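Local coordinates for AvrA (PDB 6BE0), which probably transfers acetyl groups from acetyl-CoA to serine and threonine residues of proteins, and binds inositol hexakisphosphate as a YopJ-family bacterial effector, at residues S63-D68 with S121-S126; L177-S182 with G187-A192. All blocks are in the same frame, centred on the assembly; numbering follows the deposited sequence.

Interaction 1: S63-D68 with S121-S126; sequences SYEETD and SGIHIS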
# COMPACT_ATOMS: atom_id res chain seq x y z
N SER A 63 16.38 -8.66 -4.56
CA SER A 63 15.74 -7.66 -3.71
C SER A 63 15.77 -6.29 -4.37
O SER A 63 16.83 -5.81 -4.77
CB SER A 63 16.42 -7.60 -2.34
OG SER A 63 15.85 -6.56 -1.55
N TYR A 64 14.60 -5.67 -4.49
CA TYR A 64 14.46 -4.37 -5.13
C TYR A 64 14.19 -3.25 -4.13
O TYR A 64 14.00 -2.10 -4.52
CB TYR A 64 13.33 -4.41 -6.17
CG TYR A 64 13.52 -5.46 -7.24
CD1 TYR A 64 14.36 -5.23 -8.32
CD2 TYR A 64 12.87 -6.68 -7.17
CE1 TYR A 64 14.54 -6.18 -9.30
CE2 TYR A 64 13.04 -7.64 -8.15
CZ TYR A 64 13.88 -7.39 -9.21
OH TYR A 64 14.05 -8.34 -10.19
N GLU A 65 14.17 -3.59 -2.84
CA GLU A 65 13.81 -2.64 -1.79
C GLU A 65 14.68 -1.39 -1.81
O GLU A 65 14.17 -0.28 -1.75
CB GLU A 65 13.91 -3.31 -0.41
CG GLU A 65 13.09 -4.57 -0.26
CD GLU A 65 13.11 -5.11 1.15
OE1 GLU A 65 13.82 -4.54 2.01
OE2 GLU A 65 12.42 -6.12 1.40
N GLU A 66 15.99 -1.60 -1.88
CA GLU A 66 16.94 -0.49 -1.83
C GLU A 66 16.71 0.50 -2.97
O GLU A 66 16.77 1.71 -2.77
CB GLU A 66 18.38 -1.02 -1.89
CG GLU A 66 19.45 0.06 -1.92
CD GLU A 66 19.33 1.04 -0.76
OE1 GLU A 66 19.45 0.60 0.40
OE2 GLU A 66 19.11 2.24 -1.01
N THR A 67 16.43 -0.02 -4.16
CA THR A 67 16.20 0.84 -5.32
C THR A 67 14.87 1.57 -5.18
O THR A 67 14.79 2.76 -5.47
CB THR A 67 16.22 0.03 -6.64
OG1 THR A 67 17.47 -0.66 -6.76
CG2 THR A 67 16.03 0.96 -7.84
N ASP A 68 13.84 0.86 -4.73
CA ASP A 68 12.54 1.48 -4.47
C ASP A 68 12.70 2.65 -3.51
O ASP A 68 12.15 3.73 -3.74
CB ASP A 68 11.55 0.47 -3.91
CG ASP A 68 11.02 -0.49 -4.96
OD1 ASP A 68 11.21 -0.23 -6.17
OD2 ASP A 68 10.40 -1.51 -4.57
N SER A 121 17.41 -0.72 10.51
CA SER A 121 18.51 -1.34 9.78
C SER A 121 18.03 -2.09 8.55
O SER A 121 18.76 -2.91 7.99
CB SER A 121 19.29 -2.29 10.69
OG SER A 121 20.43 -2.81 10.02
N GLY A 122 16.79 -1.82 8.13
CA GLY A 122 16.23 -2.44 6.95
C GLY A 122 15.14 -1.57 6.36
O GLY A 122 14.89 -0.47 6.84
N ILE A 123 14.50 -2.07 5.31
CA ILE A 123 13.44 -1.34 4.62
C ILE A 123 12.11 -2.06 4.73
O ILE A 123 11.98 -3.20 4.29
CB ILE A 123 13.78 -1.12 3.13
CG1 ILE A 123 15.12 -0.40 2.99
CG2 ILE A 123 12.68 -0.32 2.45
CD1 ILE A 123 15.68 -0.42 1.58
N HIS A 124 11.13 -1.40 5.33
CA HIS A 124 9.76 -1.88 5.32
C HIS A 124 8.82 -0.69 5.13
O HIS A 124 8.48 0.02 6.08
CB HIS A 124 9.41 -2.62 6.61
CG HIS A 124 8.06 -3.26 6.59
ND1 HIS A 124 7.79 -4.41 5.87
CD2 HIS A 124 6.89 -2.91 7.18
CE1 HIS A 124 6.52 -4.74 6.02
NE2 HIS A 124 5.96 -3.84 6.81
N ILE A 125 8.42 -0.48 3.88
CA ILE A 125 7.58 0.66 3.52
C ILE A 125 6.11 0.28 3.55
O ILE A 125 5.67 -0.60 2.81
CB ILE A 125 7.96 1.19 2.12
CG1 ILE A 125 9.40 1.71 2.14
CG2 ILE A 125 7.00 2.30 1.69
CD1 ILE A 125 9.96 2.02 0.77
N SER A 126 5.35 0.94 4.42
CA SER A 126 3.90 0.77 4.50
C SER A 126 3.21 2.06 4.08
O SER A 126 3.86 3.07 3.83
CB SER A 126 3.48 0.39 5.92
OG SER A 126 4.11 -0.81 6.34
O HOH W 1 12.34 -6.42 3.93

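Interaction 2: L177-S182 with G187-A192; sequences LDIQRS and GIFSLA. With COA (coenzyme A), chain C.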
# COMPACT_ATOMS: atom_id res chain seq x y z
N LEU A 177 -3.52 -6.95 5.12
CA LEU A 177 -4.09 -7.20 3.80
C LEU A 177 -3.72 -8.60 3.29
O LEU A 177 -4.56 -9.29 2.71
CB LEU A 177 -3.63 -6.14 2.80
CG LEU A 177 -4.08 -4.70 3.08
CD1 LEU A 177 -3.61 -3.78 1.96
CD2 LEU A 177 -5.59 -4.60 3.25
N ASP A 178 -2.48 -9.00 3.52
CA ASP A 178 -1.96 -10.27 3.04
C ASP A 178 -2.23 -10.43 1.54
O ASP A 178 -2.85 -11.40 1.11
CB ASP A 178 -2.58 -11.44 3.81
CG ASP A 178 -1.91 -12.77 3.50
OD1 ASP A 178 -0.70 -12.78 3.18
OD2 ASP A 178 -2.59 -13.82 3.57
N ILE A 179 -1.76 -9.46 0.76
CA ILE A 179 -1.85 -9.53 -0.69
C ILE A 179 -0.45 -9.51 -1.30
O ILE A 179 -0.27 -9.86 -2.47
CB ILE A 179 -2.69 -8.38 -1.27
CG1 ILE A 179 -2.15 -7.03 -0.78
CG2 ILE A 179 -4.15 -8.55 -0.87
CD1 ILE A 179 -2.77 -5.83 -1.49
N GLN A 180 0.54 -9.09 -0.51
CA GLN A 180 1.93 -9.20 -0.91
C GLN A 180 2.51 -10.50 -0.37
O GLN A 180 2.36 -10.81 0.81
CB GLN A 180 2.76 -8.02 -0.40
CG GLN A 180 4.25 -8.14 -0.73
CD GLN A 180 5.10 -7.13 0.01
OE1 GLN A 180 4.63 -6.06 0.39
NE2 GLN A 180 6.37 -7.47 0.22
N ARG A 181 3.16 -11.25 -1.25
CA ARG A 181 3.82 -12.50 -0.88
C ARG A 181 5.27 -12.49 -1.35
O ARG A 181 6.11 -13.20 -0.81
CB ARG A 181 3.08 -13.70 -1.47
CG ARG A 181 1.58 -13.70 -1.21
CD ARG A 181 1.26 -13.92 0.26
NE ARG A 181 -0.17 -13.82 0.54
CZ ARG A 181 -1.09 -14.71 0.16
NH1 ARG A 181 -0.74 -15.78 -0.55
NH2 ARG A 181 -2.36 -14.53 0.48
N SER A 182 5.56 -11.68 -2.38
CA SER A 182 6.92 -11.53 -2.86
C SER A 182 7.76 -10.84 -1.78
O SER A 182 7.21 -10.24 -0.86
CB SER A 182 6.96 -10.74 -4.17
OG SER A 182 6.38 -9.46 -4.02
N GLY A 187 7.36 -1.37 -1.12
CA GLY A 187 7.27 -0.02 -1.64
C GLY A 187 6.25 0.14 -2.75
O GLY A 187 5.48 1.10 -2.76
N ILE A 188 6.24 -0.79 -3.69
CA ILE A 188 5.34 -0.71 -4.84
C ILE A 188 3.88 -0.86 -4.40
O ILE A 188 3.02 -0.10 -4.84
CB ILE A 188 5.65 -1.79 -5.90
CG1 ILE A 188 7.14 -1.77 -6.27
CG2 ILE A 188 4.79 -1.60 -7.14
CD1 ILE A 188 7.63 -0.44 -6.81
N PHE A 189 3.62 -1.84 -3.54
CA PHE A 189 2.28 -2.06 -3.01
C PHE A 189 1.77 -0.82 -2.28
O PHE A 189 0.64 -0.39 -2.49
CB PHE A 189 2.25 -3.26 -2.07
CG PHE A 189 1.99 -4.57 -2.77
CD1 PHE A 189 0.69 -5.01 -2.97
CD2 PHE A 189 3.03 -5.36 -3.22
CE1 PHE A 189 0.44 -6.21 -3.60
CE2 PHE A 189 2.79 -6.56 -3.86
CZ PHE A 189 1.49 -6.99 -4.05
N SER A 190 2.62 -0.24 -1.44
CA SER A 190 2.21 0.91 -0.64
C SER A 190 1.97 2.14 -1.51
O SER A 190 1.05 2.93 -1.26
CB SER A 190 3.27 1.22 0.43
OG SER A 190 3.36 0.16 1.38
N LEU A 191 2.81 2.31 -2.53
CA LEU A 191 2.67 3.44 -3.45
C LEU A 191 1.38 3.33 -4.24
O LEU A 191 0.67 4.31 -4.43
CB LEU A 191 3.87 3.50 -4.40
CG LEU A 191 3.86 4.63 -5.44
CD1 LEU A 191 3.76 6.00 -4.78
CD2 LEU A 191 5.10 4.54 -6.30
N ALA A 192 1.08 2.12 -4.71
CA ALA A 192 -0.13 1.88 -5.48
C ALA A 192 -1.37 2.09 -4.62
O ALA A 192 -2.31 2.77 -5.02
CB ALA A 192 -0.12 0.47 -6.06
N1A COA C . 5.54 -14.23 -5.74
C2A COA C . 4.22 -14.43 -6.05
N3A COA C . 3.45 -15.23 -5.26
C4A COA C . 3.98 -15.83 -4.15
C5A COA C . 5.28 -15.63 -3.84
C6A COA C . 6.06 -14.82 -4.65
N6A COA C . 7.35 -14.25 -4.87
N7A COA C . 5.55 -16.33 -2.70
C8A COA C . 4.42 -16.97 -2.32
N9A COA C . 3.44 -16.67 -3.21
C1B COA C . 2.09 -17.10 -3.21
C2B COA C . 1.88 -18.00 -4.15
O2B COA C . 1.32 -17.36 -5.33
C3B COA C . 0.82 -19.05 -3.51
O3B COA C . -0.50 -18.51 -3.52
P3B COA C . -1.64 -19.25 -4.39
O7A COA C . -1.38 -19.05 -5.86
O8A COA C . -1.64 -20.73 -4.07
O9A COA C . -3.00 -18.68 -4.03
C4B COA C . 1.25 -19.22 -2.24
O4B COA C . 1.77 -17.85 -1.83
C5B COA C . 2.36 -20.26 -2.18
O5B COA C . 2.95 -20.26 -0.88
P1A COA C . 2.72 -21.51 0.09
O1A COA C . 1.40 -22.19 -0.24
O2A COA C . 3.86 -22.49 -0.09
O3A COA C . 2.70 -21.01 1.59

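Interaction 1: S63-D68 with S121-S126
Glu65 and Ile123 both set the first side-chain bond anti to the carbonyl carbon: Glu65 CG at chi1 -56° and Ile123 CG1 at chi1 -57°. Each chain then runs on extended, and the two lie alongside, each running toward the other's backbone. The glutamate sends its carboxylate back over the base of the isoleucine, with Glu65 OE1 3.6 Å from Ile123 CB, while the isoleucine pushes its far methyl onto the helix backbone. There Ile123 CD1 lies 3.6 Å from Glu66 CA and 3.7 Å from Glu65 O, with Glu65 CB flanking it at 3.9 Å. Glu66 points its own CB away, but its chain bends at chi2 and brings Glu66 OE1 to 4.1 Å from Ile123 CD1, the two side chains crossing at about a right angle.

The polar end is bridged by a water. Glu65 OE1 sits 3.2 Å from Ile123 O; both are acceptors, and the pair is not a hydrogen bond. The water donates to each side instead, to Glu65 OE2 at a doubtfully short 2.5 Å and to Ile123 O at 3.3 Å. Just behind, Asp68 N bonds to Tyr64 O in the first turn of helix 65-82, while Asp68 holds helix 287-300 through Arg292 and Tyr296. On the other segment, His124 turns away and its NE2 bonds to Glu143 OE1.

This is surface packing of a helix start against the lead-in to a strand: Ile123, which also touches Leu69, joins the first turns of helix 65-82 to the loop leading into strand 125-133 in the mixed sheet of the acetyltransferase domain.

Interaction 2: L177-S182 with G187-A192
Phe189 reaches out from helix 186-199 and lays one ring face against the aliphatic part of Gln180. Gln180 CB stands 3.9 Å from the ring centroid and 16° off the normal, a CH-pi contact displaced toward the rim near CE2. With CG anti to the backbone N, the glutamine chain continues along the ring, and its amide ends up nearly parallel to the phenyl, the planes 16° apart. That amide is pinned: Gln180 NE2 gives a nearly straight bond (174°) of 3.1 Å to Ser182 O, which lies in the amide plane.

Ile179 meets the CD1-CE1 side of the ring, though its closest approach is Ile179 O to Phe189 CZ, 3.7 Å. Its CG1 sits between the backbone N and the carbonyl carbon, which swings Ile179 CD1 to 3.9 Å from Phe189 CD1.

Arg181 has its CB directed away from the helix. Arg181 NE makes a salt bridge to Asp178 OD1 at 2.9 Å, whose hydrogen bond is weak in angle, and NH2 bonds to Asp178 O at 3.2 Å from above the carbonyl plane. With these contacts, the guanidinium presents NH1 edge-on to the coenzyme A ribose, a weak bond of 3.5 Å to O4B, while Arg181 CB packs 3.5 Å from adenine N9A. Here a loop anchored on a buried helix aromatic forms one wall of the coenzyme A pocket of this acetyltransferase.

Interactions 1 and 2 have centres 12 Å apart and meet along helix 186-199. Ser190 OG probably hydrogen-bonds to Ile125 O at 2.8 Å, fastening the helix to the strand of interaction 1, and Ile188 CD1 packs 3.6 Å from Asp68 OD1 on helix 65-82. The helix therefore carries interaction 1 on one flank and the coenzyme A loop of interaction 2 on another. Interaction 2 touches the coenzyme directly, whereas the Glu65 side chain of interaction 1 stays about 11 Å from it. The inositol hexakisphosphate site is near too: the Phe189 side chain is about 9 Å from that ligand and about 4 Å from the side chain of His239, which binds it.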